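Local coordinates for Oxidored_FMN domain-containing protein ([Pseudomonas] geniculata N1, PDB 6L6J) that acts as a 6-hydroxypseudooxynicotine amine oxidase, carrying FMN, a [4Fe-4S] cluster and ADP in one chain, at residues Ile590-Val595 against Glu607-Val613. Sequence-based numbering, arbitrary orientation.
Sequences IGPSSV and EMAADAV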
ATOM      1  N   ILE A 590     -22.840   9.174 -28.471  1.00 31.87           N
ATOM      2  CA  ILE A 590     -23.239   7.739 -28.405  1.00 32.71           C
ATOM      3  C   ILE A 590     -24.464   7.536 -29.294  1.00 33.80           C
ATOM      4  O   ILE A 590     -25.503   8.100 -28.945  1.00 39.37           O
ATOM      5  CB  ILE A 590     -23.510   7.288 -26.954  1.00 30.75           C
ATOM      6  CG1 ILE A 590     -22.267   7.443 -26.070  1.00 32.40           C
ATOM      7  CG2 ILE A 590     -24.022   5.857 -26.938  1.00 31.25           C
ATOM      8  CD1 ILE A 590     -22.534   7.287 -24.582  1.00 33.88           C
ATOM      9  N   GLY A 591     -24.337   6.738 -30.361  1.00 34.12           N
ATOM     10  CA  GLY A 591     -25.461   6.284 -31.211  1.00 35.68           C
ATOM     11  C   GLY A 591     -26.027   4.925 -30.785  1.00 38.96           C
ATOM     12  O   GLY A 591     -25.509   4.266 -29.879  1.00 38.05           O
ATOM     13  N   PRO A 592     -27.099   4.444 -31.457  1.00 44.08           N
ATOM     14  CA  PRO A 592     -27.794   3.209 -31.068  1.00 42.10           C
ATOM     15  C   PRO A 592     -26.925   1.941 -31.003  1.00 41.79           C
ATOM     16  O   PRO A 592     -27.281   1.026 -30.277  1.00 42.11           O
ATOM     17  CB  PRO A 592     -28.834   2.990 -32.186  1.00 39.99           C
ATOM     18  CG  PRO A 592     -29.039   4.349 -32.804  1.00 42.13           C
ATOM     19  CD  PRO A 592     -27.716   5.080 -32.635  1.00 45.03           C
ATOM     20  N   SER A 593     -25.858   1.889 -31.800  1.00 40.71           N
ATOM     21  CA  SER A 593     -25.004   0.684 -31.957  1.00 41.77           C
ATOM     22  C   SER A 593     -23.544   1.064 -32.260  1.00 41.95           C
ATOM     23  O   SER A 593     -22.775   0.192 -32.712  1.00 39.86           O
ATOM     24  CB  SER A 593     -25.572  -0.197 -33.044  1.00 43.61           C
ATOM     25  OG  SER A 593     -25.266   0.335 -34.331  1.00 41.86           O
ATOM     26  N   SER A 594     -23.162   2.320 -32.035  1.00 43.79           N
ATOM     27  CA  SER A 594     -21.749   2.780 -32.134  1.00 41.38           C
ATOM     28  C   SER A 594     -21.560   4.063 -31.324  1.00 39.66           C
ATOM     29  O   SER A 594     -22.553   4.749 -31.033  1.00 39.49           O
ATOM     30  CB  SER A 594     -21.331   2.954 -33.574  1.00 40.04           C
ATOM     31  OG  SER A 594     -22.057   4.004 -34.197  1.00 37.44           O
ATOM     32  N   VAL A 595     -20.316   4.369 -30.972  1.00 40.21           N
ATOM     33  CA  VAL A 595     -19.931   5.694 -30.402  1.00 38.89           C
ATOM     34  C   VAL A 595     -18.993   6.384 -31.398  1.00 39.60           C
ATOM     35  O   VAL A 595     -18.160   5.675 -32.021  1.00 38.26           O
ATOM     36  CB  VAL A 595     -19.292   5.567 -29.010  1.00 38.44           C
ATOM     37  CG1 VAL A 595     -20.102   4.654 -28.104  1.00 40.13           C
ATOM     38  CG2 VAL A 595     -17.852   5.095 -29.087  1.00 38.73           C
ATOM     39  N   GLU A 607     -15.463   5.908 -35.628  1.00 54.58           N
ATOM     40  CA  GLU A 607     -16.665   5.200 -35.114  1.00 54.56           C
ATOM     41  C   GLU A 607     -16.228   3.824 -34.594  1.00 48.98           C
ATOM     42  O   GLU A 607     -15.470   3.124 -35.297  1.00 43.43           O
ATOM     43  CB  GLU A 607     -17.765   5.130 -36.177  1.00 56.60           C
ATOM     44  CG  GLU A 607     -18.767   6.276 -36.110  1.00 62.96           C
ATOM     45  CD  GLU A 607     -20.200   5.895 -36.471  1.00 67.17           C
ATOM     46  OE1 GLU A 607     -20.714   4.930 -35.870  1.00 62.27           O
ATOM     47  OE2 GLU A 607     -20.801   6.560 -37.348  1.00 64.35           O
ATOM     48  N   MET A 608     -16.666   3.492 -33.379  1.00 44.79           N
ATOM     49  CA  MET A 608     -16.510   2.157 -32.758  1.00 44.06           C
ATOM     50  C   MET A 608     -17.901   1.538 -32.618  1.00 41.95           C
ATOM     51  O   MET A 608     -18.794   2.187 -32.049  1.00 40.72           O
ATOM     52  CB  MET A 608     -15.870   2.249 -31.370  1.00 46.28           C
ATOM     53  CG  MET A 608     -14.494   2.904 -31.367  1.00 52.74           C
ATOM     54  SD  MET A 608     -13.649   2.823 -29.754  1.00 53.81           S
ATOM     55  CE  MET A 608     -12.027   3.363 -30.290  1.00 58.91           C
ATOM     56  N   ALA A 609     -18.069   0.319 -33.120  1.00 39.08           N
ATOM     57  CA  ALA A 609     -19.272  -0.495 -32.879  1.00 38.98           C
ATOM     58  C   ALA A 609     -19.350  -0.751 -31.368  1.00 38.65           C
ATOM     59  O   ALA A 609     -18.292  -0.877 -30.722  1.00 41.18           O
ATOM     60  CB  ALA A 609     -19.209  -1.756 -33.702  1.00 40.42           C
ATOM     61  N   ALA A 610     -20.553  -0.761 -30.807  1.00 35.08           N
ATOM     62  CA  ALA A 610     -20.768  -0.939 -29.363  1.00 37.25           C
ATOM     63  C   ALA A 610     -22.242  -1.265 -29.100  1.00 38.17           C
ATOM     64  O   ALA A 610     -23.070  -0.347 -29.191  1.00 41.88           O
ATOM     65  CB  ALA A 610     -20.321   0.305 -28.639  1.00 39.61           C
ATOM     66  N   ASP A 611     -22.543  -2.522 -28.785  1.00 34.57           N
ATOM     67  CA  ASP A 611     -23.925  -2.960 -28.487  1.00 39.15           C
ATOM     68  C   ASP A 611     -24.298  -2.421 -27.104  1.00 42.14           C
ATOM     69  O   ASP A 611     -25.467  -2.046 -26.911  1.00 48.38           O
ATOM     70  CB  ASP A 611     -24.042  -4.472 -28.668  1.00 44.04           C
ATOM     71  CG  ASP A 611     -23.830  -4.894 -30.116  1.00 47.96           C
ATOM     72  OD1 ASP A 611     -24.483  -4.273 -31.008  1.00 46.06           O
ATOM     73  OD2 ASP A 611     -22.999  -5.811 -30.346  1.00 46.64           O
ATOM     74  N   ALA A 612     -23.335  -2.344 -26.187  1.00 42.34           N
ATOM     75  CA  ALA A 612     -23.488  -1.680 -24.870  1.00 40.97           C
ATOM     76  C   ALA A 612     -22.351  -0.668 -24.655  1.00 42.77           C
ATOM     77  O   ALA A 612     -21.345  -0.668 -25.444  1.00 36.90           O
ATOM     78  CB  ALA A 612     -23.538  -2.705 -23.772  1.00 39.27           C
ATOM     79  N   VAL A 613     -22.529   0.181 -23.635  1.00 39.20           N
ATOM     80  CA  VAL A 613     -21.598   1.289 -23.265  1.00 37.27           C
ATOM     81  C   VAL A 613     -21.665   1.454 -21.754  1.00 35.33           C
ATOM     82  O   VAL A 613     -22.792   1.697 -21.265  1.00 35.78           O
ATOM     83  CB  VAL A 613     -21.991   2.605 -23.964  1.00 38.37           C
ATOM     84  CG1 VAL A 613     -21.197   3.792 -23.427  1.00 38.13           C
ATOM     85  CG2 VAL A 613     -21.862   2.510 -25.480  1.00 36.74           C
TER
HETATM   86  O   HOH W   1     -23.410   2.664 -28.720  1.00 39.27           O
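Ile590 meets Val613 through the far end of its side chain: CD1 lies 3.9 Å from Val613 CG1, the two side chains passing each other at a slant. CG1 of Ile590 stands anti to the carbonyl carbon (chi1 -60°) and the chain runs on extended, which carries CD1 over to the valine; His505 touches both residues. At Gly591 the link goes through water: one molecule lies 2.9 Å from Gly591 O and also within hydrogen-bonding distance of Ala610 O, though it has more acceptors about it than protons to give. The chain then turns through Pro592, closed by the bond from Gly591 N to Ser594 O, and Ser593 O accepts the amide of Ala610 at 3.1 Å from N to O. That donor sits well above the carbonyl plane, 57° out of it, where 607-613 leaves the ladder after Ala609. From Ser594 onward the pairing is regular antiparallel: 594-599 is the middle strand of a three-stranded meander, between 585-590 and 605-609, and forms a beta hairpin with the latter. This small sheet falls in the region matched to the OYE-like second alpha/beta domain, away from the flavin, cluster and ADP sites. Ser594 faces Ala609 as a non-hydrogen-bonded pair, and its OG points to Glu607 OE1, at a modelled separation too short to be taken literally. Val595 and Met608 form the next, hydrogen-bonded pair: Val595 N gives to Met608 O at 2.9 Å, and Met608 N returns a nearly straight bond to Val595 O (3.0 Å, 173° at the hydrogen). The branches of Val595 divide the apolar contacts, CG2 lying 4.2 Å from Met608 CB while CG1 packs 3.8 Å from Val613 CG2 and more loosely against the methyl of Ala610. Ile524, on strand 522-527, which pairs in parallel with 612-621, touches Val595, Met608 and Ala610.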